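Local coordinates for ATP synthase subunit s, mitochondrial (Bos taurus, PDB 3E4G), which regulates the mitochondrial ATP synthase, being necessary for its proton conduction and supporting ATP synthesis by blocking a proton leak, at residues R139-L144 and P167-K172; L106-N111 and L135-N140. The protein carries 1 engineered substitution. All coordinates share one frame; numbering follows the deposited sequence.

Interaction 1. Residues R139-L144 and P167-K172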
loop_
_atom_site.group_PDB
_atom_site.type_symbol
_atom_site.label_atom_id
_atom_site.label_comp_id
_atom_site.label_asym_id
_atom_site.label_seq_id
_atom_site.Cartn_x
_atom_site.Cartn_y
_atom_site.Cartn_z
ATOM N N ARG A 139 -10.046 -10.186 1.865
ATOM C CA ARG A 139 -10.940 -11.080 2.613
ATOM C C ARG A 139 -10.341 -11.594 3.872
ATOM O O ARG A 139 -11.054 -12.130 4.725
ATOM C CB ARG A 139 -11.435 -12.210 1.684
ATOM C CG ARG A 139 -10.327 -13.071 1.100
ATOM C CD ARG A 139 -10.913 -14.098 0.154
ATOM N NE ARG A 139 -9.889 -14.930 -0.516
ATOM C CZ ARG A 139 -9.273 -14.587 -1.621
ATOM N NH1 ARG A 139 -9.546 -13.456 -2.250
ATOM N NH2 ARG A 139 -8.299 -15.356 -2.106
ATOM N N ASN A 140 -8.996 -11.527 4.032
ATOM C CA ASN A 140 -8.282 -11.988 5.215
ATOM C C ASN A 140 -7.920 -10.874 6.162
ATOM O O ASN A 140 -7.228 -11.099 7.176
ATOM C CB ASN A 140 -7.031 -12.745 4.810
ATOM C CG ASN A 140 -7.354 -13.942 3.938
ATOM O OD1 ASN A 140 -6.814 -14.024 2.789
ATOM N ND2 ASN A 140 -8.219 -14.801 4.384
ATOM N N LEU A 141 -8.386 -9.635 5.884
ATOM C CA LEU A 141 -8.009 -8.502 6.731
ATOM C C LEU A 141 -8.507 -8.691 8.139
ATOM O O LEU A 141 -9.685 -8.999 8.371
ATOM C CB LEU A 141 -8.571 -7.205 6.126
ATOM C CG LEU A 141 -7.779 -5.906 6.385
ATOM C CD1 LEU A 141 -6.411 -5.989 5.638
ATOM C CD2 LEU A 141 -8.593 -4.754 5.888
ATOM N N LYS A 142 -7.612 -8.423 9.093
ATOM C CA LYS A 142 -7.929 -8.487 10.528
ATOM C C LYS A 142 -7.917 -7.137 11.190
ATOM O O LYS A 142 -8.506 -7.017 12.297
ATOM C CB LYS A 142 -6.982 -9.427 11.233
ATOM C CG LYS A 142 -7.058 -10.895 10.749
ATOM C CD LYS A 142 -8.577 -11.423 11.023
ATOM C CE LYS A 142 -8.882 -11.390 12.504
ATOM N NZ LYS A 142 -9.988 -12.356 12.774
ATOM N N TYR A 143 -7.228 -6.166 10.655
ATOM C CA TYR A 143 -7.116 -4.834 11.279
ATOM C C TYR A 143 -7.186 -3.778 10.184
ATOM O O TYR A 143 -6.416 -3.888 9.200
ATOM C CB TYR A 143 -5.755 -4.736 12.044
ATOM C CG TYR A 143 -5.549 -3.435 12.752
ATOM C CD1 TYR A 143 -6.261 -3.136 13.885
ATOM C CD2 TYR A 143 -4.638 -2.516 12.280
ATOM C CE1 TYR A 143 -6.015 -1.943 14.561
ATOM C CE2 TYR A 143 -4.373 -1.337 12.995
ATOM C CZ TYR A 143 -5.079 -1.071 14.124
ATOM O OH TYR A 143 -4.795 0.084 14.874
ATOM N N LEU A 144 -8.020 -2.784 10.385
ATOM C CA LEU A 144 -8.110 -1.629 9.454
ATOM C C LEU A 144 -8.236 -0.405 10.338
ATOM O O LEU A 144 -9.209 -0.290 11.092
ATOM C CB LEU A 144 -9.318 -1.742 8.512
ATOM C CG LEU A 144 -9.494 -0.609 7.510
ATOM C CD1 LEU A 144 -8.306 -0.440 6.615
ATOM C CD2 LEU A 144 -10.774 -0.832 6.659
ATOM N N PRO A 167 -16.762 -9.712 9.093
ATOM C CA PRO A 167 -17.204 -9.695 10.521
ATOM C C PRO A 167 -16.152 -9.808 11.537
ATOM O O PRO A 167 -16.326 -9.403 12.723
ATOM C CB PRO A 167 -18.147 -10.844 10.587
ATOM C CG PRO A 167 -17.796 -11.659 9.456
ATOM C CD PRO A 167 -17.358 -10.824 8.349
ATOM N N SER A 168 -14.997 -10.369 11.132
ATOM C CA SER A 168 -13.898 -10.505 12.070
ATOM C C SER A 168 -12.933 -9.301 12.094
ATOM O O SER A 168 -11.982 -9.342 12.871
ATOM C CB SER A 168 -13.183 -11.795 11.905
ATOM O OG SER A 168 -12.441 -11.807 10.755
ATOM N N LEU A 169 -13.181 -8.322 11.242
ATOM C CA LEU A 169 -12.313 -7.175 11.132
ATOM C C LEU A 169 -12.321 -6.295 12.392
ATOM O O LEU A 169 -13.423 -5.956 12.879
ATOM C CB LEU A 169 -12.750 -6.312 9.930
ATOM C CG LEU A 169 -11.948 -5.074 9.641
ATOM C CD1 LEU A 169 -10.459 -5.446 9.377
ATOM C CD2 LEU A 169 -12.689 -4.195 8.661
ATOM N N GLU A 170 -11.176 -5.964 12.981
ATOM C CA GLU A 170 -11.081 -4.921 13.974
ATOM C C GLU A 170 -10.923 -3.619 13.201
ATOM O O GLU A 170 -9.861 -3.405 12.583
ATOM C CB GLU A 170 -9.835 -5.195 14.820
ATOM C CG GLU A 170 -9.620 -4.161 15.846
ATOM C CD GLU A 170 -8.302 -4.394 16.685
ATOM O OE1 GLU A 170 -7.647 -5.432 16.579
ATOM O OE2 GLU A 170 -7.835 -3.476 17.520
ATOM N N LEU A 171 -11.978 -2.786 13.231
ATOM C CA LEU A 171 -12.003 -1.527 12.483
ATOM C C LEU A 171 -11.855 -0.434 13.481
ATOM O O LEU A 171 -12.728 -0.254 14.367
ATOM C CB LEU A 171 -13.415 -1.426 11.702
ATOM C CG LEU A 171 -13.628 -0.140 10.883
ATOM C CD1 LEU A 171 -12.657 -0.032 9.706
ATOM C CD2 LEU A 171 -15.058 -0.074 10.413
ATOM N N LYS A 172 -10.783 0.333 13.390
ATOM C CA LYS A 172 -10.475 1.421 14.288
ATOM C C LYS A 172 -10.646 2.689 13.475
ATOM O O LYS A 172 -9.964 2.885 12.461
ATOM C CB LYS A 172 -9.080 1.302 14.809
ATOM C CG LYS A 172 -8.712 2.369 15.767
ATOM C CD LYS A 172 -7.313 2.131 16.293
ATOM C CE LYS A 172 -6.951 3.078 17.330
ATOM N NZ LYS A 172 -7.787 2.929 18.592
HETATM O O HOH W 1 -7.002 -7.322 14.720
#
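Leu169 supplies the main bump of this contact: its CD1 methyl, swung over by a CG anti to the backbone N (chi1 -179°), fits a hollow formed by the backbone between Lys142 and Leu144 and the flank of Leu141. Leu169 CD1 lies 3.5 Å from Tyr143 N and 4.0 Å from Leu141 CD2. Two residues on, Leu171 lies alongside Leu144, Leu171 CD1 3.7 Å from Leu144 CD2. Phe162 of helix 155-165 touches Leu144 and Leu169, and Val159 touches Leu171. On the other sheet face, the Glu170 carboxylate stands at the edge of the Tyr143 ring, Glu170 CD 3.7 Å from Tyr143 CD1, its plane turned 78° from that of the ring. The strands pair in parallel, as the beta-alpha-beta unit around that helix requires, at strand 170-174, an edge strand of the sheet within this chain. Leu144 is gripped twice by near-straight bonds, N to Glu170 O and O to Lys172 N, each 2.9 Å. Lys142 O receives Glu170 N from above the carbonyl plane, 3.0 Å away, and a bridging water also donates to it and to Glu170 OE1. The three backbone bonds thus fix the parallel register, while leucine methyls pack toward the helix and the face of Glu170 admits a bridging water.

Interaction 2. Residues L106-N111 and L135-N140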
loop_
_atom_site.group_PDB
_atom_site.type_symbol
_atom_site.label_atom_id
_atom_site.label_comp_id
_atom_site.label_asym_id
_atom_site.label_seq_id
_atom_site.Cartn_x
_atom_site.Cartn_y
_atom_site.Cartn_z
ATOM N N LEU A 106 -5.262 -1.640 -5.818
ATOM C CA LEU A 106 -4.719 -2.590 -4.784
ATOM C C LEU A 106 -5.712 -3.713 -4.496
ATOM O O LEU A 106 -5.346 -4.894 -4.372
ATOM C CB LEU A 106 -4.454 -1.849 -3.515
ATOM C CG LEU A 106 -3.164 -0.969 -3.499
ATOM C CD1 LEU A 106 -3.195 -0.084 -2.255
ATOM C CD2 LEU A 106 -1.940 -1.802 -3.492
ATOM N N SER A 107 -6.981 -3.344 -4.327
ATOM C CA SER A 107 -8.018 -4.305 -3.883
ATOM C C SER A 107 -8.200 -5.411 -4.900
ATOM O O SER A 107 -8.700 -6.488 -4.523
ATOM C CB SER A 107 -9.327 -3.611 -3.633
ATOM O OG SER A 107 -9.977 -3.219 -4.845
ATOM N N GLN A 108 -7.910 -5.151 -6.172
ATOM C CA GLN A 108 -8.094 -6.106 -7.268
ATOM C C GLN A 108 -6.952 -7.063 -7.499
ATOM O O GLN A 108 -7.032 -7.958 -8.333
ATOM C CB GLN A 108 -8.406 -5.308 -8.581
ATOM C CG GLN A 108 -9.787 -4.666 -8.493
ATOM C CD GLN A 108 -10.825 -5.634 -8.506
ATOM O OE1 GLN A 108 -11.880 -5.506 -7.772
ATOM N NE2 GLN A 108 -10.765 -6.645 -9.337
ATOM N N LEU A 109 -5.841 -6.874 -6.746
ATOM C CA LEU A 109 -4.683 -7.751 -6.901
ATOM C C LEU A 109 -4.943 -9.001 -6.054
ATOM O O LEU A 109 -4.938 -8.934 -4.810
ATOM C CB LEU A 109 -3.423 -7.022 -6.447
ATOM C CG LEU A 109 -2.976 -5.919 -7.431
ATOM C CD1 LEU A 109 -1.798 -5.190 -6.826
ATOM C CD2 LEU A 109 -2.652 -6.548 -8.839
ATOM N N GLU A 110 -5.167 -10.152 -6.712
ATOM C CA GLU A 110 -5.489 -11.378 -5.972
ATOM C C GLU A 110 -4.384 -11.767 -5.018
ATOM O O GLU A 110 -4.648 -12.360 -3.972
ATOM C CB GLU A 110 -5.812 -12.556 -6.926
ATOM C CG GLU A 110 -7.099 -12.269 -7.723
ATOM C CD GLU A 110 -7.638 -13.540 -8.358
ATOM O OE1 GLU A 110 -6.879 -14.243 -9.064
ATOM O OE2 GLU A 110 -8.823 -13.797 -8.160
ATOM N N ASN A 111 -3.137 -11.504 -5.408
ATOM C CA ASN A 111 -1.998 -11.790 -4.551
ATOM C C ASN A 111 -2.116 -11.049 -3.225
ATOM O O ASN A 111 -1.756 -11.593 -2.156
ATOM C CB ASN A 111 -0.690 -11.517 -5.265
ATOM C CG ASN A 111 -0.618 -10.113 -5.844
ATOM O OD1 ASN A 111 -1.483 -9.758 -6.722
ATOM N ND2 ASN A 111 0.331 -9.314 -5.451
ATOM N N LEU A 135 -11.765 -1.978 -0.152
ATOM C CA LEU A 135 -10.912 -2.853 0.682
ATOM C C LEU A 135 -11.602 -4.105 1.155
ATOM O O LEU A 135 -10.926 -5.009 1.690
ATOM C CB LEU A 135 -10.334 -2.073 1.859
ATOM C CG LEU A 135 -9.584 -0.795 1.439
ATOM C CD1 LEU A 135 -9.210 -0.005 2.733
ATOM C CD2 LEU A 135 -8.347 -1.139 0.512
ATOM N N HIS A 136 -12.922 -4.193 0.964
ATOM C CA HIS A 136 -13.619 -5.446 1.352
ATOM C C HIS A 136 -13.082 -6.657 0.576
ATOM O O HIS A 136 -13.225 -7.796 1.068
ATOM C CB HIS A 136 -15.125 -5.320 1.185
ATOM C CG HIS A 136 -15.609 -5.461 -0.173
ATOM N ND1 HIS A 136 -15.700 -4.446 -1.094
ATOM C CD2 HIS A 136 -16.162 -6.551 -0.744
ATOM C CE1 HIS A 136 -16.223 -4.949 -2.219
ATOM N NE2 HIS A 136 -16.476 -6.238 -2.041
ATOM N N HIS A 137 -12.418 -6.458 -0.541
ATOM C CA HIS A 137 -11.839 -7.610 -1.269
ATOM C C HIS A 137 -10.659 -8.206 -0.522
ATOM O O HIS A 137 -10.235 -9.330 -0.878
ATOM C CB HIS A 137 -11.380 -7.202 -2.660
ATOM C CG HIS A 137 -12.531 -6.856 -3.534
ATOM N ND1 HIS A 137 -13.520 -7.778 -3.965
ATOM C CD2 HIS A 137 -12.873 -5.685 -4.030
ATOM C CE1 HIS A 137 -14.435 -7.123 -4.628
ATOM N NE2 HIS A 137 -14.019 -5.880 -4.805
ATOM N N PHE A 138 -10.079 -7.522 0.462
ATOM C CA PHE A 138 -9.024 -8.084 1.322
ATOM C C PHE A 138 -9.684 -8.963 2.345
ATOM O O PHE A 138 -9.908 -8.621 3.503
ATOM C CB PHE A 138 -8.163 -6.972 1.917
ATOM C CG PHE A 138 -7.313 -6.238 0.948
ATOM C CD1 PHE A 138 -7.043 -6.662 -0.359
ATOM C CD2 PHE A 138 -6.632 -5.067 1.377
ATOM C CE1 PHE A 138 -6.156 -6.006 -1.149
ATOM C CE2 PHE A 138 -5.767 -4.397 0.538
ATOM C CZ PHE A 138 -5.528 -4.860 -0.725
ATOM N N ARG A 139 -10.046 -10.186 1.865
ATOM C CA ARG A 139 -10.940 -11.080 2.613
ATOM C C ARG A 139 -10.341 -11.594 3.872
ATOM O O ARG A 139 -11.054 -12.130 4.725
ATOM C CB ARG A 139 -11.435 -12.210 1.684
ATOM C CG ARG A 139 -10.327 -13.071 1.100
ATOM C CD ARG A 139 -10.913 -14.098 0.154
ATOM N NE ARG A 139 -9.889 -14.930 -0.516
ATOM C CZ ARG A 139 -9.273 -14.587 -1.621
ATOM N NH1 ARG A 139 -9.546 -13.456 -2.250
ATOM N NH2 ARG A 139 -8.299 -15.356 -2.106
ATOM N N ASN A 140 -8.996 -11.527 4.032
ATOM C CA ASN A 140 -8.282 -11.988 5.215
ATOM C C ASN A 140 -7.920 -10.874 6.162
ATOM O O ASN A 140 -7.228 -11.099 7.176
ATOM C CB ASN A 140 -7.031 -12.745 4.810
ATOM C CG ASN A 140 -7.354 -13.942 3.938
ATOM O OD1 ASN A 140 -6.814 -14.024 2.789
ATOM N ND2 ASN A 140 -8.219 -14.801 4.384
#
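Neighbouring leucine-rich repeats meet here: residues of helix 100-107 in LRR 3 face the loop of LRR 4 between helix 129-134 and strand 143-147, which includes the 3-10 segment 135-137. The nearest CA atoms are those of Ser107 and Leu135, 5.6 Å apart. No hydrogen bond crosses, so shape carries the contact. Phe138, with CG anti to its own carbonyl carbon (chi1 -68°), reaches its ring toward Leu106 and Ser107. Phe138 CE1 lies 3.5 Å from Leu106 O, which sits at the ring edge, near its plane, where the C-H groups face the carbonyl; the same oxygen accepts a hydrogen bond from Leu109 N. Phe138 CE1 is also 3.7 Å from Ser107 CA, and Phe138 CZ approaches Leu106 CB at 4.2 Å. Leu112 and Met119 also touch the Phe138 ring, extending its packing to helix 110-115 and strand 118-122. In a leucine-rich repeat the strand of each unit is followed by a return segment, and Phe138, the centre of an inverse gamma turn, belongs to the chain returning to strand 143-147. The CB of His137 is directed toward the other segment, 3.3 Å from Ser107 O. That oxygen accepts a hydrogen bond from Gln113 NE2, while Ser107 OG is held by Glu104 O. His137 CD2 lies 3.9 Å from Ser107 OG. The bent Gln108 side chain crosses this imidazole obliquely, the amide and ring planes 77° apart, with Gln108 OE1 3.7 Å from His137 NE2. An alanine in place of His137 would remove the imidazole that meets Ser107 and Gln108 and would probably loosen the packing there. His136 NE2 lies 3.4 Å above one face of the His137 ring, offset toward the rim.

In the fold
Interactions 1 and 2 follow one another along the chain and share Arg139 and Asn140: residues 135-140 pack against the preceding repeat, and residues 139-144 continue into strand 143-147, which pairs with the last strand. Their centres are 12 Å apart, on the same side of the chain's centre. They touch directly through packing of Leu144 CD1 on Leu135 CD1 at 4.0 Å, and Met119 of strand 118-122 meets Leu135, Phe138 and Leu144, thus joining both. Interaction 2 is the more deeply set, its centre about 11 Å from that of the chain against about 16 Å for interaction 1. Both lie away from the magnesium site at Gly35 and Thr69.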